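Local coordinates for putative diflavin flavoprotein A 3 (Synechocystis sp., PDB 6H0C) that forms the flavodiiron core, with metallo-beta-lactamase-like and flavodoxin-like parts, of a protein that probably carries electrons from NADH to oxygen, reducing it to water, at residues A[299-304]-A[333-338]; A[327-332]-A[360-365]; A[77-82]-A[90-95]. All blocks are in the same frame, centred on the assembly; numbering follows the deposited sequence.

Interaction 1: residues A[299-304]-A[333-338]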
loop_
_atom_site.group_PDB
_atom_site.type_symbol
_atom_site.label_atom_id
_atom_site.label_comp_id
_atom_site.label_asym_id
_atom_site.label_seq_id
_atom_site.Cartn_x
_atom_site.Cartn_y
_atom_site.Cartn_z
ATOM N N GLU A 299 8.736 17.451 -0.197
ATOM C CA GLU A 299 8.906 16.104 0.346
ATOM C C GLU A 299 10.270 15.539 -0.024
ATOM O O GLU A 299 10.962 14.952 0.809
ATOM C CB GLU A 299 7.836 15.147 -0.174
ATOM C CG GLU A 299 6.481 15.246 0.462
ATOM C CD GLU A 299 5.556 14.184 -0.091
ATOM O OE1 GLU A 299 5.941 12.992 -0.048
ATOM O OE2 GLU A 299 4.466 14.538 -0.593
ATOM N N ILE A 300 10.637 15.699 -1.290
ATOM C CA ILE A 300 11.873 15.108 -1.775
ATOM C C ILE A 300 13.057 15.836 -1.161
ATOM O O ILE A 300 14.015 15.203 -0.726
ATOM C CB ILE A 300 11.956 15.132 -3.310
ATOM C CG1 ILE A 300 10.863 14.230 -3.895
ATOM C CG2 ILE A 300 13.317 14.652 -3.768
ATOM C CD1 ILE A 300 10.668 14.390 -5.371
ATOM N N LYS A 301 12.979 17.163 -1.099
ATOM C CA LYS A 301 14.033 17.937 -0.457
ATOM C C LYS A 301 14.230 17.489 0.988
ATOM O O LYS A 301 15.359 17.253 1.409
ATOM C CB LYS A 301 13.723 19.429 -0.490
ATOM C CG LYS A 301 13.843 20.071 -1.854
ATOM C CD LYS A 301 13.420 21.535 -1.790
ATOM C CE LYS A 301 13.364 22.164 -3.170
ATOM N NZ LYS A 301 12.831 23.560 -3.086
ATOM N N GLU A 302 13.139 17.375 1.744
ATOM C CA GLU A 302 13.234 17.022 3.166
ATOM C C GLU A 302 13.816 15.626 3.357
ATOM O O GLU A 302 14.615 15.393 4.260
ATOM C CB GLU A 302 11.865 17.104 3.850
ATOM C CG GLU A 302 11.217 18.485 3.822
ATOM C CD GLU A 302 12.084 19.579 4.443
ATOM O OE1 GLU A 302 11.659 20.159 5.468
ATOM O OE2 GLU A 302 13.174 19.873 3.900
ATOM N N ALA A 303 13.399 14.693 2.511
ATOM C CA ALA A 303 13.913 13.340 2.596
ATOM C C ALA A 303 15.421 13.346 2.352
ATOM O O ALA A 303 16.181 12.790 3.143
ATOM C CB ALA A 303 13.203 12.431 1.605
ATOM N N ILE A 304 15.851 13.992 1.267
ATOM C CA ILE A 304 17.268 14.054 0.917
ATOM C C ILE A 304 18.065 14.824 1.981
ATOM O O ILE A 304 19.226 14.506 2.272
ATOM C CB ILE A 304 17.478 14.706 -0.465
ATOM C CG1 ILE A 304 16.934 13.805 -1.581
ATOM C CG2 ILE A 304 18.958 14.994 -0.699
ATOM C CD1 ILE A 304 17.562 12.419 -1.611
ATOM N N LEU A 333 19.909 15.941 -7.269
ATOM C CA LEU A 333 21.235 16.461 -7.607
ATOM C C LEU A 333 21.443 17.864 -7.043
ATOM O O LEU A 333 22.544 18.202 -6.596
ATOM C CB LEU A 333 21.453 16.472 -9.125
ATOM C CG LEU A 333 21.628 15.110 -9.797
ATOM C CD1 LEU A 333 21.703 15.266 -11.300
ATOM C CD2 LEU A 333 22.876 14.437 -9.277
ATOM N N ALA A 334 20.391 18.678 -7.060
ATOM C CA ALA A 334 20.496 20.048 -6.558
ATOM C C ALA A 334 20.666 20.091 -5.045
ATOM O O ALA A 334 21.109 21.094 -4.505
ATOM C CB ALA A 334 19.275 20.863 -6.967
ATOM N N ASN A 335 20.323 19.008 -4.359
ATOM C CA ASN A 335 20.287 19.057 -2.899
ATOM C C ASN A 335 21.158 18.062 -2.151
ATOM O O ASN A 335 21.521 18.309 -1.003
ATOM C CB ASN A 335 18.853 18.887 -2.423
ATOM C CG ASN A 335 18.021 20.105 -2.697
ATOM O OD1 ASN A 335 18.111 21.107 -1.976
ATOM N ND2 ASN A 335 17.214 20.047 -3.753
ATOM N N ALA A 336 21.491 16.945 -2.779
ATOM C CA ALA A 336 22.237 15.910 -2.076
ATOM C C ALA A 336 23.733 16.222 -1.999
ATOM O O ALA A 336 24.359 16.631 -2.979
ATOM C CB ALA A 336 22.013 14.554 -2.738
ATOM N N SER A 337 24.299 16.026 -0.814
ATOM C CA SER A 337 25.743 16.067 -0.651
ATOM C C SER A 337 26.387 14.834 -1.286
ATOM O O SER A 337 25.832 13.730 -1.225
ATOM C CB SER A 337 26.107 16.144 0.826
ATOM O OG SER A 337 27.472 15.807 1.008
ATOM N N LYS A 338 27.559 15.011 -1.884
ATOM C CA LYS A 338 28.239 13.896 -2.542
ATOM C C LYS A 338 28.684 12.801 -1.561
ATOM O O LYS A 338 29.119 11.733 -1.982
ATOM C CB LYS A 338 29.449 14.398 -3.341
ATOM C CG LYS A 338 29.102 15.252 -4.556
ATOM C CD LYS A 338 30.336 15.489 -5.423
ATOM C CE LYS A 338 30.042 16.381 -6.628
ATOM N NZ LYS A 338 31.218 16.482 -7.550
#

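Interaction 2: residues A[327-332]-A[360-365]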
loop_
_atom_site.group_PDB
_atom_site.type_symbol
_atom_site.label_atom_id
_atom_site.label_comp_id
_atom_site.label_asym_id
_atom_site.label_seq_id
_atom_site.Cartn_x
_atom_site.Cartn_y
_atom_site.Cartn_z
ATOM N N THR A 327 12.376 14.708 -12.922
ATOM C CA THR A 327 12.298 15.883 -12.067
ATOM C C THR A 327 12.834 15.579 -10.657
ATOM O O THR A 327 13.533 16.413 -10.083
ATOM C CB THR A 327 10.861 16.437 -11.979
ATOM O OG1 THR A 327 9.997 15.438 -11.442
ATOM C CG2 THR A 327 10.370 16.839 -13.366
ATOM N N ALA A 328 12.528 14.403 -10.103
ATOM C CA ALA A 328 13.111 14.004 -8.804
ATOM C C ALA A 328 14.646 13.989 -8.873
ATOM O O ALA A 328 15.329 14.369 -7.919
ATOM C CB ALA A 328 12.585 12.629 -8.364
ATOM N N LEU A 329 15.180 13.545 -10.010
ATOM C CA LEU A 329 16.627 13.502 -10.218
ATOM C C LEU A 329 17.243 14.900 -10.083
ATOM O O LEU A 329 18.287 15.068 -9.447
ATOM C CB LEU A 329 16.953 12.905 -11.594
ATOM C CG LEU A 329 18.382 13.078 -12.117
ATOM C CD1 LEU A 329 19.346 12.229 -11.319
ATOM C CD2 LEU A 329 18.467 12.739 -13.604
ATOM N N GLY A 330 16.591 15.899 -10.677
ATOM C CA GLY A 330 17.061 17.271 -10.592
ATOM C C GLY A 330 17.085 17.789 -9.166
ATOM O O GLY A 330 18.053 18.424 -8.726
ATOM N N ILE A 331 16.008 17.524 -8.436
ATOM C CA ILE A 331 15.913 17.967 -7.051
ATOM C C ILE A 331 16.962 17.258 -6.211
ATOM O O ILE A 331 17.586 17.865 -5.342
ATOM C CB ILE A 331 14.499 17.716 -6.473
ATOM C CG1 ILE A 331 13.459 18.523 -7.266
ATOM C CG2 ILE A 331 14.451 18.069 -4.988
ATOM C CD1 ILE A 331 12.018 18.153 -6.955
ATOM N N THR A 332 17.174 15.974 -6.483
ATOM C CA THR A 332 18.157 15.209 -5.731
ATOM C C THR A 332 19.570 15.733 -5.999
ATOM O O THR A 332 20.336 15.970 -5.066
ATOM C CB THR A 332 18.071 13.710 -6.069
ATOM O OG1 THR A 332 16.778 13.217 -5.691
ATOM C CG2 THR A 332 19.144 12.923 -5.315
ATOM N N ASN A 360 24.628 6.624 -14.749
ATOM C CA ASN A 360 25.592 7.547 -15.338
ATOM C C ASN A 360 25.573 8.928 -14.715
ATOM O O ASN A 360 26.628 9.516 -14.468
ATOM C CB ASN A 360 25.340 7.686 -16.832
ATOM C CG ASN A 360 25.853 6.517 -17.607
ATOM O OD1 ASN A 360 26.803 5.858 -17.187
ATOM N ND2 ASN A 360 25.234 6.244 -18.746
ATOM N N LYS A 361 24.372 9.452 -14.482
ATOM C CA LYS A 361 24.236 10.793 -13.929
ATOM C C LYS A 361 24.770 10.844 -12.499
ATOM O O LYS A 361 25.459 11.791 -12.121
ATOM C CB LYS A 361 22.776 11.260 -13.991
ATOM C CG LYS A 361 22.451 12.037 -15.264
ATOM C CD LYS A 361 22.987 11.316 -16.484
ATOM C CE LYS A 361 22.894 12.157 -17.741
ATOM N NZ LYS A 361 23.189 11.329 -18.952
ATOM N N PHE A 362 24.479 9.814 -11.715
ATOM C CA PHE A 362 24.953 9.776 -10.342
ATOM C C PHE A 362 26.465 9.533 -10.297
ATOM O O PHE A 362 27.169 10.131 -9.476
ATOM C CB PHE A 362 24.185 8.719 -9.542
ATOM C CG PHE A 362 22.768 9.124 -9.232
ATOM C CD1 PHE A 362 22.490 10.397 -8.748
ATOM C CD2 PHE A 362 21.713 8.252 -9.446
ATOM C CE1 PHE A 362 21.180 10.787 -8.472
ATOM C CE2 PHE A 362 20.405 8.638 -9.176
ATOM C CZ PHE A 362 20.139 9.901 -8.691
ATOM N N ARG A 363 26.974 8.692 -11.193
ATOM C CA ARG A 363 28.419 8.483 -11.248
ATOM C C ARG A 363 29.144 9.772 -11.646
ATOM O O ARG A 363 30.118 10.156 -11.004
ATOM C CB ARG A 363 28.792 7.358 -12.208
ATOM C CG ARG A 363 30.303 7.119 -12.262
ATOM C CD ARG A 363 30.667 5.822 -12.964
ATOM N NE ARG A 363 29.834 5.596 -14.140
ATOM C CZ ARG A 363 29.047 4.536 -14.304
ATOM N NH1 ARG A 363 28.993 3.590 -13.371
ATOM N NH2 ARG A 363 28.320 4.421 -15.408
ATOM N N ASP A 364 28.667 10.442 -12.691
ATOM C CA ASP A 364 29.266 11.712 -13.107
ATOM C C ASP A 364 29.193 12.762 -12.000
ATOM O O ASP A 364 30.078 13.611 -11.876
ATOM C CB ASP A 364 28.588 12.251 -14.368
ATOM C CG ASP A 364 28.885 11.407 -15.589
ATOM O OD1 ASP A 364 28.278 11.658 -16.653
ATOM O OD2 ASP A 364 29.720 10.483 -15.477
ATOM N N ALA A 365 28.141 12.695 -11.193
ATOM C CA ALA A 365 27.926 13.675 -10.135
ATOM C C ALA A 365 28.735 13.348 -8.884
ATOM O O ALA A 365 28.583 14.012 -7.862
ATOM C CB ALA A 365 26.446 13.773 -9.797
#

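Interaction 3: residues A[77-82]-A[90-95]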
loop_
_atom_site.group_PDB
_atom_site.type_symbol
_atom_site.label_atom_id
_atom_site.label_comp_id
_atom_site.label_asym_id
_atom_site.label_seq_id
_atom_site.Cartn_x
_atom_site.Cartn_y
_atom_site.Cartn_z
ATOM N N ASP A 77 -26.040 1.131 -3.952
ATOM C CA ASP A 77 -25.965 2.587 -4.028
ATOM C C ASP A 77 -24.537 3.104 -4.145
ATOM O O ASP A 77 -24.275 4.054 -4.894
ATOM C CB ASP A 77 -26.623 3.225 -2.804
ATOM C CG ASP A 77 -28.115 2.983 -2.758
ATOM O OD1 ASP A 77 -28.827 3.534 -3.620
ATOM O OD2 ASP A 77 -28.578 2.253 -1.856
ATOM N N TYR A 78 -23.617 2.493 -3.393
ATOM C CA TYR A 78 -22.253 3.011 -3.310
ATOM C C TYR A 78 -21.197 1.940 -3.396
ATOM O O TYR A 78 -21.361 0.843 -2.844
ATOM C CB TYR A 78 -22.045 3.791 -2.010
ATOM C CG TYR A 78 -22.957 4.985 -1.873
ATOM C CD1 TYR A 78 -22.752 6.135 -2.635
ATOM C CD2 TYR A 78 -24.020 4.967 -0.977
ATOM C CE1 TYR A 78 -23.585 7.227 -2.513
ATOM C CE2 TYR A 78 -24.856 6.054 -0.849
ATOM C CZ TYR A 78 -24.632 7.181 -1.618
ATOM O OH TYR A 78 -25.463 8.267 -1.485
ATOM N N VAL A 79 -20.105 2.269 -4.083
ATOM C CA VAL A 79 -18.892 1.477 -3.978
ATOM C C VAL A 79 -17.785 2.351 -3.375
ATOM O O VAL A 79 -17.346 3.341 -3.971
ATOM C CB VAL A 79 -18.465 0.885 -5.335
ATOM C CG1 VAL A 79 -17.178 0.083 -5.168
ATOM C CG2 VAL A 79 -19.562 -0.008 -5.875
ATOM N N ILE A 80 -17.359 1.980 -2.169
ATOM C CA ILE A 80 -16.390 2.760 -1.424
ATOM C C ILE A 80 -15.009 2.123 -1.563
ATOM O O ILE A 80 -14.843 0.924 -1.309
ATOM C CB ILE A 80 -16.796 2.864 0.064
ATOM C CG1 ILE A 80 -18.194 3.464 0.185
ATOM C CG2 ILE A 80 -15.799 3.704 0.844
ATOM C CD1 ILE A 80 -18.664 3.618 1.622
ATOM N N LEU A 81 -14.026 2.917 -1.987
ATOM C CA LEU A 81 -12.679 2.392 -2.213
ATOM C C LEU A 81 -11.711 2.911 -1.160
ATOM O O LEU A 81 -11.532 4.128 -1.025
ATOM C CB LEU A 81 -12.171 2.768 -3.610
ATOM C CG LEU A 81 -13.060 2.360 -4.774
ATOM C CD1 LEU A 81 -12.542 2.935 -6.079
ATOM C CD2 LEU A 81 -13.131 0.849 -4.840
ATOM N N GLY A 82 -11.089 1.993 -0.419
ATOM C CA GLY A 82 -10.077 2.355 0.568
ATOM C C GLY A 82 -8.728 2.645 -0.082
ATOM O O GLY A 82 -7.855 3.277 0.520
ATOM N N HIS A 90 -9.725 -3.612 -12.291
ATOM C CA HIS A 90 -10.190 -4.697 -13.146
ATOM C C HIS A 90 -11.533 -5.258 -12.662
ATOM O O HIS A 90 -12.476 -5.401 -13.445
ATOM C CB HIS A 90 -9.139 -5.797 -13.193
ATOM C CG HIS A 90 -9.529 -6.962 -14.042
ATOM N ND1 HIS A 90 -10.153 -8.079 -13.529
ATOM C CD2 HIS A 90 -9.385 -7.184 -15.370
ATOM C CE1 HIS A 90 -10.368 -8.943 -14.503
ATOM N NE2 HIS A 90 -9.921 -8.420 -15.631
ATOM N N THR A 91 -11.610 -5.568 -11.367
ATOM C CA THR A 91 -12.850 -6.030 -10.752
ATOM C C THR A 91 -13.940 -4.971 -10.826
ATOM O O THR A 91 -15.116 -5.281 -11.057
ATOM C CB THR A 91 -12.641 -6.402 -9.278
ATOM O OG1 THR A 91 -11.590 -7.369 -9.174
ATOM C CG2 THR A 91 -13.929 -6.964 -8.684
ATOM N N LEU A 92 -13.546 -3.720 -10.615
ATOM C CA LEU A 92 -14.492 -2.611 -10.672
ATOM C C LEU A 92 -15.202 -2.524 -12.015
ATOM O O LEU A 92 -16.400 -2.263 -12.049
ATOM C CB LEU A 92 -13.795 -1.284 -10.389
ATOM C CG LEU A 92 -13.583 -0.967 -8.921
ATOM C CD1 LEU A 92 -12.842 0.352 -8.801
ATOM C CD2 LEU A 92 -14.926 -0.927 -8.196
ATOM N N LYS A 93 -14.466 -2.725 -13.108
ATOM C CA LYS A 93 -15.060 -2.659 -14.450
ATOM C C LYS A 93 -16.255 -3.601 -14.567
ATOM O O LYS A 93 -17.300 -3.236 -15.104
ATOM C CB LYS A 93 -14.036 -3.006 -15.535
ATOM C CG LYS A 93 -12.968 -1.952 -15.804
ATOM C CD LYS A 93 -11.943 -2.470 -16.827
ATOM C CE LYS A 93 -10.531 -1.939 -16.555
ATOM N NZ LYS A 93 -9.484 -2.606 -17.389
ATOM N N LEU A 94 -16.099 -4.819 -14.061
ATOM C CA LEU A 94 -17.171 -5.797 -14.141
ATOM C C LEU A 94 -18.302 -5.426 -13.196
ATOM O O LEU A 94 -19.458 -5.382 -13.599
ATOM C CB LEU A 94 -16.655 -7.199 -13.819
ATOM C CG LEU A 94 -17.742 -8.271 -13.795
ATOM C CD1 LEU A 94 -18.426 -8.345 -15.147
ATOM C CD2 LEU A 94 -17.164 -9.621 -13.395
ATOM N N LEU A 95 -17.965 -5.158 -11.937
ATOM C CA LEU A 95 -18.967 -4.823 -10.927
ATOM C C LEU A 95 -19.841 -3.627 -11.332
ATOM O O LEU A 95 -21.064 -3.637 -11.159
ATOM C CB LEU A 95 -18.281 -4.529 -9.588
ATOM C CG LEU A 95 -19.215 -4.175 -8.434
ATOM C CD1 LEU A 95 -20.120 -5.352 -8.163
ATOM C CD2 LEU A 95 -18.432 -3.806 -7.190
#

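Interaction 1: residues A[299-304]-A[333-338]
I304 and K301, on one side of helix 297-306, meet N335 and A336, in the segment that leads from helix 323-335 toward strand 341-348. Both helices belong to the flavodoxin-like alpha/beta fold, whose five-stranded parallel sheet has strand order 2-1-3-4-5. I304 carries the apolar part. Its CB bond is directed at the other segment, and from there the two branches part. CG2, placed anti to the backbone N (chi1 -68° for the CG1 branch), runs to A336, where it lies 3.7 Å from CA and equally 3.7 Å from CB of A336. The same methyl also touches the backbone of N335, at 4.0 Å from N335 C. I304 CD1, at the end of the CG1 branch, lies 4.1 Å from T332 CG2; the I304 side chain also packs on F310 of strand 309-313. A336 rests on F310 as well, so this phenylalanine is common ground to both partners. Nearer the surface the pairing is looser. The extended K301 chain passes the N335 amide at a slant and sends its NZ to a salt bridge with E298. N335 ND2 is hydrogen-bonded to I331 O, one turn back, and comes closest to K301 at K301 CG, 3.9 Å away.

Interaction 2: residues A[327-332]-A[360-365]
L329 CD1 touches the far end of the F362 ring, at 3.6 Å from F362 CZ and 3.7 Å from F362 CE1, and this is the closest contact between segments 327-332 and 360-365. The methyl approaches the ring obliquely, and the two side chains run past one another in opposite directions. L329 has CG anti to the backbone N (chi1 166°), which carries its branched end across the gap. T332 adds its methyl to the same ring: T332 CG2 stands 4.3 Å from F362 CE1. On the outer side the other leucine branch brushes the start of the lysine chain, L329 CD2 to K361 CG at 4.4 Å, after which K361 turns away.

The next shell fixes these groups. The T332 hydroxyl donates to A328 O over 2.9 Å, from 41° above the carbonyl plane, and the same oxygen accepts the helical bond from T332 N; with the hydroxyl so engaged, the methyl faces the phenylalanine. F362 is set edge-to-face with both F310 and F312 of strand 309-313, and it also packs on C342 and V344 of strand 341-348, the neighbouring strand of the parallel sheet. Two helices on one face of a flavodoxin-like sheet are thereby joined partly through F362 and T332, which also pack on the sheet. Their local axes are nearly parallel, 9° apart, yet 11.9 Å distant, a separation bridged by side chains alone. With no hydrogen bond between the segments, cohesion is probably that of dispersion and of water kept from the buried F362 side, while the K361 side stays open to solvent.

Interaction 3: residues A[77-82]-A[90-95]
V79 and L81 of the strand 78-80 region both direct their CB bonds at helix 86-98 and meet L92 and L95 there. V79 divides its two methyls between two helix residues one turn apart. CG1, anti to the backbone N (chi1 179°), lies 3.9 Å from L92 CD2, and the two side chains slide past each other. CG2 takes the other direction and comes within 4.2 Å of L95 CD2, a more distant touch made at a slant. L95 extends the patch toward the neighbouring strand by packing on L51 and P54.

The next residue, I80, points to the opposite face of the sheet, where it packs on L144 and F146 of strand 143-148 in the second sheet of the metallo-beta-lactamase-like alpha-beta/beta-alpha sandwich. The strand thus separates a helix-facing layer from a sheet-facing one. Strand 78-80, helix 86-98 and strand 103-106 form a beta-alpha-beta unit, and the two strands run parallel, with backbone hydrogen bonds from V79 to T103 and I105.

L81 then turns back to the helix and meets L92 tip to tip. L81 CD1 lies 3.8 Å from L92 CD1. L81 CD2 lies 4.0 Å from L92 CD1. Of V79 and L81, L92 CD1 meets L81 alone, while L92 CD2 lies between V79 CG1 and L81 CD2. Just beyond, the backbone N of G82 is hydrogen-bonded to D53 OD1.

Interactions 1 and 2 are neighbours in the flavodoxin-like part, centres 10 Å apart, and share helix 323-335. They touch directly: L333 CD2 lies 3.7 Å from A365 CB. Their segments alternate along the chain, and helix 323-335 is packed by helix 297-306 in one and by helix 353-364 in the other. Interaction 3, in the metallo-beta-lactamase-like part across the chain's centre, is about 39 Å centre to centre from interaction 1 and 40 Å from interaction 2. In metallo-beta-lactamase folds the loop after a strand such as 78-80 commonly carries metal ligands, so interaction 3 probably lies nearest the diiron region. Flavodoxins bind FMN at the C-terminal strand ends, whereas interaction 1 lies toward the N-terminal ends.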